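Local coordinates for apaG protein (Shewanella oneidensis, PDB 1TZA) that is of unknown function but belongs to the ApaG family, whose small domain is an immunoglobulin-like beta-sandwich, here paired as a two-chain assembly, at the interface of chains A and B. Coordinates in Å, arbitrary orientation; residue numbers count along the deposited sequence, not the author numbering. Chains: chain A/B, apaG protein.

Contact 1: the interface of chains A and B. Residues chain A 32, 49, 68-69, 84-86; chain B 17-18, 20, 29.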
# COMPACT_ATOMS: atom_id res chain seq x y z
N TYR A 32 4.46 -0.86 5.21
CA TYR A 32 5.51 -0.75 6.21
C TYR A 32 5.94 0.71 6.28
O TYR A 32 6.06 1.39 5.26
CB TYR A 32 6.70 -1.68 5.91
CG TYR A 32 7.36 -1.52 4.56
CD1 TYR A 32 8.20 -0.44 4.30
CD2 TYR A 32 7.16 -2.46 3.56
CE1 TYR A 32 8.84 -0.31 3.07
CE2 TYR A 32 7.77 -2.34 2.33
CZ TYR A 32 8.62 -1.27 2.09
OH TYR A 32 9.24 -1.15 0.87
N ARG A 49 18.45 1.34 -1.87
CA ARG A 49 17.85 0.39 -0.95
C ARG A 49 18.02 -0.98 -1.57
O ARG A 49 18.13 -1.11 -2.79
CB ARG A 49 16.36 0.69 -0.73
CG ARG A 49 15.49 0.60 -1.97
CD ARG A 49 14.01 0.70 -1.60
NE ARG A 49 13.23 1.41 -2.60
CZ ARG A 49 12.94 0.95 -3.82
NH1 ARG A 49 13.37 -0.24 -4.20
NH2 ARG A 49 12.24 1.69 -4.65
N VAL A 68 14.01 5.78 -1.78
CA VAL A 68 12.80 5.21 -1.24
C VAL A 68 11.66 6.06 -1.75
O VAL A 68 11.77 7.29 -1.82
CB VAL A 68 12.79 5.22 0.31
CG1 VAL A 68 13.80 4.22 0.85
CG2 VAL A 68 13.08 6.62 0.84
N VAL A 69 10.57 5.41 -2.12
CA VAL A 69 9.39 6.06 -2.66
C VAL A 69 9.65 7.29 -3.54
O VAL A 69 9.01 8.34 -3.38
CB VAL A 69 8.37 6.41 -1.54
CG1 VAL A 69 7.93 5.13 -0.84
CG2 VAL A 69 8.97 7.40 -0.54
N THR A 84 6.50 5.65 4.05
CA THR A 84 5.70 4.45 4.02
C THR A 84 5.64 3.88 2.61
O THR A 84 5.54 4.62 1.63
CB THR A 84 4.28 4.76 4.51
OG1 THR A 84 4.32 5.01 5.93
CG2 THR A 84 3.33 3.59 4.21
N SER A 85 5.72 2.56 2.52
CA SER A 85 5.63 1.86 1.25
C SER A 85 4.89 0.56 1.55
O SER A 85 4.22 0.47 2.56
CB SER A 85 7.01 1.57 0.68
OG SER A 85 6.89 1.01 -0.63
N GLY A 86 5.01 -0.44 0.70
CA GLY A 86 4.31 -1.68 0.95
C GLY A 86 4.78 -2.82 0.08
O GLY A 86 5.66 -2.66 -0.77
N ILE B 17 3.11 4.91 -5.51
CA ILE B 17 3.92 4.84 -4.31
C ILE B 17 5.40 4.56 -4.50
O ILE B 17 6.24 5.34 -4.03
CB ILE B 17 3.37 3.80 -3.33
CG1 ILE B 17 1.91 4.10 -3.02
CG2 ILE B 17 4.20 3.80 -2.06
CD1 ILE B 17 1.68 5.50 -2.48
N GLU B 18 5.72 3.47 -5.19
CA GLU B 18 7.11 3.09 -5.37
C GLU B 18 7.33 1.95 -6.37
O GLU B 18 6.52 1.01 -6.44
CB GLU B 18 7.68 2.68 -3.99
CG GLU B 18 9.12 2.23 -3.99
CD GLU B 18 9.59 1.76 -2.62
OE1 GLU B 18 9.11 0.71 -2.13
OE2 GLU B 18 10.45 2.44 -2.03
N GLN B 20 9.04 -1.39 -7.63
CA GLN B 20 9.69 -2.55 -7.04
C GLN B 20 10.47 -3.37 -8.07
O GLN B 20 10.00 -4.41 -8.53
CB GLN B 20 8.67 -3.46 -6.36
CG GLN B 20 8.80 -3.48 -4.84
CD GLN B 20 7.82 -2.56 -4.15
OE1 GLN B 20 6.66 -2.91 -3.95
NE2 GLN B 20 8.28 -1.37 -3.80
N LEU B 29 3.88 -0.22 -7.25
CA LEU B 29 2.90 -0.12 -6.16
C LEU B 29 2.14 1.19 -6.18
O LEU B 29 2.73 2.27 -6.18
CB LEU B 29 3.59 -0.28 -4.80
CG LEU B 29 2.74 -0.02 -3.55
CD1 LEU B 29 1.60 -1.04 -3.46
CD2 LEU B 29 3.62 -0.10 -2.29
O HOH W 1 11.25 0.69 0.49

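Contact 2: the interface of chains A and B. Residues chain A 17-20; chain B 32, 49, 63, 68-69, 83, 85.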
# COMPACT_ATOMS: atom_id res chain seq x y z
N ILE A 17 -2.81 -4.59 5.18
CA ILE A 17 -3.82 -3.74 4.59
C ILE A 17 -5.03 -4.48 4.05
O ILE A 17 -6.13 -4.33 4.57
CB ILE A 17 -3.20 -2.88 3.47
CG1 ILE A 17 -1.99 -2.12 4.03
CG2 ILE A 17 -4.23 -1.90 2.94
CD1 ILE A 17 -2.30 -1.30 5.29
N GLU A 18 -4.84 -5.31 3.03
CA GLU A 18 -5.98 -5.99 2.44
C GLU A 18 -5.58 -7.21 1.64
O GLU A 18 -4.45 -7.31 1.15
CB GLU A 18 -6.70 -4.98 1.53
CG GLU A 18 -8.00 -5.44 0.89
CD GLU A 18 -8.58 -4.37 0.00
OE1 GLU A 18 -7.94 -4.02 -1.02
OE2 GLU A 18 -9.67 -3.86 0.33
N GLN A 19 -6.51 -8.15 1.51
CA GLN A 19 -6.27 -9.36 0.74
C GLN A 19 -6.46 -9.01 -0.74
O GLN A 19 -7.41 -8.31 -1.10
CB GLN A 19 -7.27 -10.44 1.15
CG GLN A 19 -6.83 -11.87 0.85
CD GLN A 19 -7.84 -12.90 1.33
OE1 GLN A 19 -8.89 -13.11 0.72
NE2 GLN A 19 -7.53 -13.54 2.45
N GLN A 20 -5.56 -9.48 -1.60
CA GLN A 20 -5.68 -9.20 -3.03
C GLN A 20 -5.76 -10.50 -3.80
O GLN A 20 -5.47 -10.54 -5.00
CB GLN A 20 -4.47 -8.40 -3.52
CG GLN A 20 -4.22 -7.14 -2.74
CD GLN A 20 -5.45 -6.26 -2.68
OE1 GLN A 20 -5.61 -5.47 -1.74
NE2 GLN A 20 -6.32 -6.38 -3.67
N TYR B 32 -4.73 3.75 -3.30
CA TYR B 32 -5.96 4.40 -3.72
C TYR B 32 -6.81 4.65 -2.50
O TYR B 32 -6.96 3.78 -1.65
CB TYR B 32 -6.70 3.57 -4.79
CG TYR B 32 -7.07 2.17 -4.40
CD1 TYR B 32 -8.17 1.92 -3.58
CD2 TYR B 32 -6.35 1.07 -4.89
CE1 TYR B 32 -8.54 0.62 -3.24
CE2 TYR B 32 -6.71 -0.23 -4.56
CZ TYR B 32 -7.81 -0.45 -3.73
OH TYR B 32 -8.19 -1.73 -3.40
N ARG B 49 -16.64 -6.63 -2.19
CA ARG B 49 -15.99 -5.79 -3.19
C ARG B 49 -15.66 -6.67 -4.39
O ARG B 49 -15.51 -7.89 -4.26
CB ARG B 49 -14.70 -5.17 -2.64
CG ARG B 49 -13.55 -6.14 -2.43
CD ARG B 49 -12.33 -5.42 -1.85
NE ARG B 49 -11.23 -6.34 -1.60
CZ ARG B 49 -11.25 -7.31 -0.69
NH1 ARG B 49 -12.34 -7.49 0.05
NH2 ARG B 49 -10.21 -8.11 -0.54
N VAL B 63 -10.31 -9.28 -8.03
CA VAL B 63 -10.28 -9.50 -6.60
C VAL B 63 -11.72 -9.38 -6.10
O VAL B 63 -12.38 -8.36 -6.31
CB VAL B 63 -9.40 -8.45 -5.86
CG1 VAL B 63 -9.25 -8.83 -4.40
CG2 VAL B 63 -8.03 -8.33 -6.53
N VAL B 68 -13.95 -4.14 2.82
CA VAL B 68 -12.80 -3.43 2.28
C VAL B 68 -11.83 -3.26 3.44
O VAL B 68 -12.24 -2.93 4.55
CB VAL B 68 -13.18 -2.04 1.72
CG1 VAL B 68 -13.86 -2.19 0.38
CG2 VAL B 68 -14.10 -1.31 2.69
N VAL B 69 -10.54 -3.46 3.17
CA VAL B 69 -9.51 -3.39 4.19
C VAL B 69 -9.92 -4.09 5.49
O VAL B 69 -9.64 -3.60 6.58
CB VAL B 69 -9.07 -1.92 4.47
CG1 VAL B 69 -8.30 -1.39 3.27
CG2 VAL B 69 -10.26 -1.03 4.77
N TYR B 83 -11.43 5.17 2.96
CA TYR B 83 -10.43 4.17 3.25
C TYR B 83 -9.33 4.14 2.20
O TYR B 83 -9.50 4.67 1.09
CB TYR B 83 -11.09 2.79 3.37
CG TYR B 83 -11.30 2.06 2.07
CD1 TYR B 83 -10.29 1.26 1.53
CD2 TYR B 83 -12.51 2.14 1.38
CE1 TYR B 83 -10.49 0.54 0.35
CE2 TYR B 83 -12.72 1.43 0.19
CZ TYR B 83 -11.70 0.63 -0.32
OH TYR B 83 -11.89 -0.09 -1.47
N SER B 85 -6.22 1.69 0.22
CA SER B 85 -5.64 0.39 -0.07
C SER B 85 -4.64 0.57 -1.21
O SER B 85 -4.14 1.67 -1.43
CB SER B 85 -6.73 -0.62 -0.45
OG SER B 85 -6.19 -1.93 -0.52
O HOH W 2 -10.44 -2.32 -1.90
O HOH W 3 -9.04 -5.67 -3.02
O HOH W 4 -6.67 -3.48 7.24

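Contact 1: the interface of chains A and B
Strand 8-19 and the start of strand 28-38 of chain B meet strands 28-38, 44-55 and 79-89 and the loop after strand 60-66 of chain A, and B:Glu18 points into the polar pocket that these elements of chain A form. Its side chain runs out fully extended, with CG anti to the backbone N (chi1 179°), and this carries the carboxylate well past its own strand. The two carboxylate oxygens have different partners. B:Glu18 OE2 accepts the backbone N-H of A:Val69, N to O 3.0 Å, in a nearly straight bond that arrives on the anti side of the carboxylate, 30° out of its plane. B:Glu18 OE1 takes the hydroxyl OG of A:Ser85 at 2.7 Å, but here the donor lies well above the carboxylate plane.

A:Arg49 meets the glutamate tip to tip and forms a salt bridge, A:Arg49 NE lying 3.0 Å from B:Glu18 OE2. The guanidinium is turned 57° from the carboxylate and the N-H on NE is not aimed at the carboxylate oxygen, so charge attraction rather than a hydrogen bond joins the pair. A:Tyr32 crosses the glutamate at about a right angle; its phenol OH reaches water 1, 2.8 Å away, and that water in turn meets B:Glu18 OE2 at 3.2 Å. The tyrosine ring has one face over the backbone of A:Ser85 and A:Gly86, which should limit its tilt and keep the phenol beside the acid.

Packing contacts flank this polar core. B:Leu29 lays its CD2 methyl against CA of A:Gly86 at 3.7 Å, where the lack of a side chain probably allows the methyl to come close. B:Ile17 directs CG2 toward CA of A:Ser85. Separately, the carbonyl O of B:Ile17 lies 3.5 Å from CB of A:Val69. Together these groups dock the glutamate at a strand end of one subunit into its neighbour and would help hold the dimer of the deposited assembly, if that dimer is the biological one.

Contact 2: the interface of chains A and B
The end of strand 8-19 of chain A enters a pocket of the chain B beta-sandwich, made by strands 28-38, 44-55, 60-66 and 79-89 and the loop that holds B:Val69. The backbone N-H of B:Val69 is given to A:Glu18 OE2, N to O 3.0 Å. B:Ser85 OG donates to A:Glu18 OE1 at 2.8 Å from above the carboxylate plane.

B:Arg49, extended from CG to NE, stacks its guanidinium almost parallel to the carboxylate, the planes 12° apart, with B:Arg49 NE 3.5 Å from A:Glu18 OE2 in a salt bridge. Its NH2 reaches past the acid to the backbone O of A:Gln19 at 2.9 Å, the acceptor lying in the guanidinium plane. B:Arg49 NE instead points to water 3, 2.7 Å away, which also meets A:Glu18 OE1 and A:Gln20 NE2. Water 2 ties A:Glu18 OE2 to the phenol oxygens of B:Tyr32 and B:Tyr83. The B:Val63 side chain crosses A:Gln20 at a slant, B:Val63 CG1 3.8 Å from A:Gln20 CA.

An alanine in place of A:Glu18 would probably leave B:Val69 N and B:Ser85 OG without their acceptor, B:Arg49 without its countercharge, and waters 2 and 3 without their carboxylate partner. The site clasps the strand end through side-chain, backbone and water-mediated bonds, and may contribute to dimer stability.

Contact 1 and contact 2 are two-fold related patches of one interface, their C-alpha centres about 17 Å apart. Each chain supplies its strand 8-19 to one contact and the receiving pocket, built from strands 28-38, 44-55 and 79-89 and the loop after strand 60-66, to the other. Contact 1 adds Leu29 of the inserting chain, contact 2 Val63 of the receiving one. The exchange is reciprocal, and each subunit is gripped twice. The copies differ in the arginine, tilted or stacked against the acid, and in Gln20, poorly ordered in contact 1; the guanidinium may tolerate some variation, while the serine and backbone bonds persist.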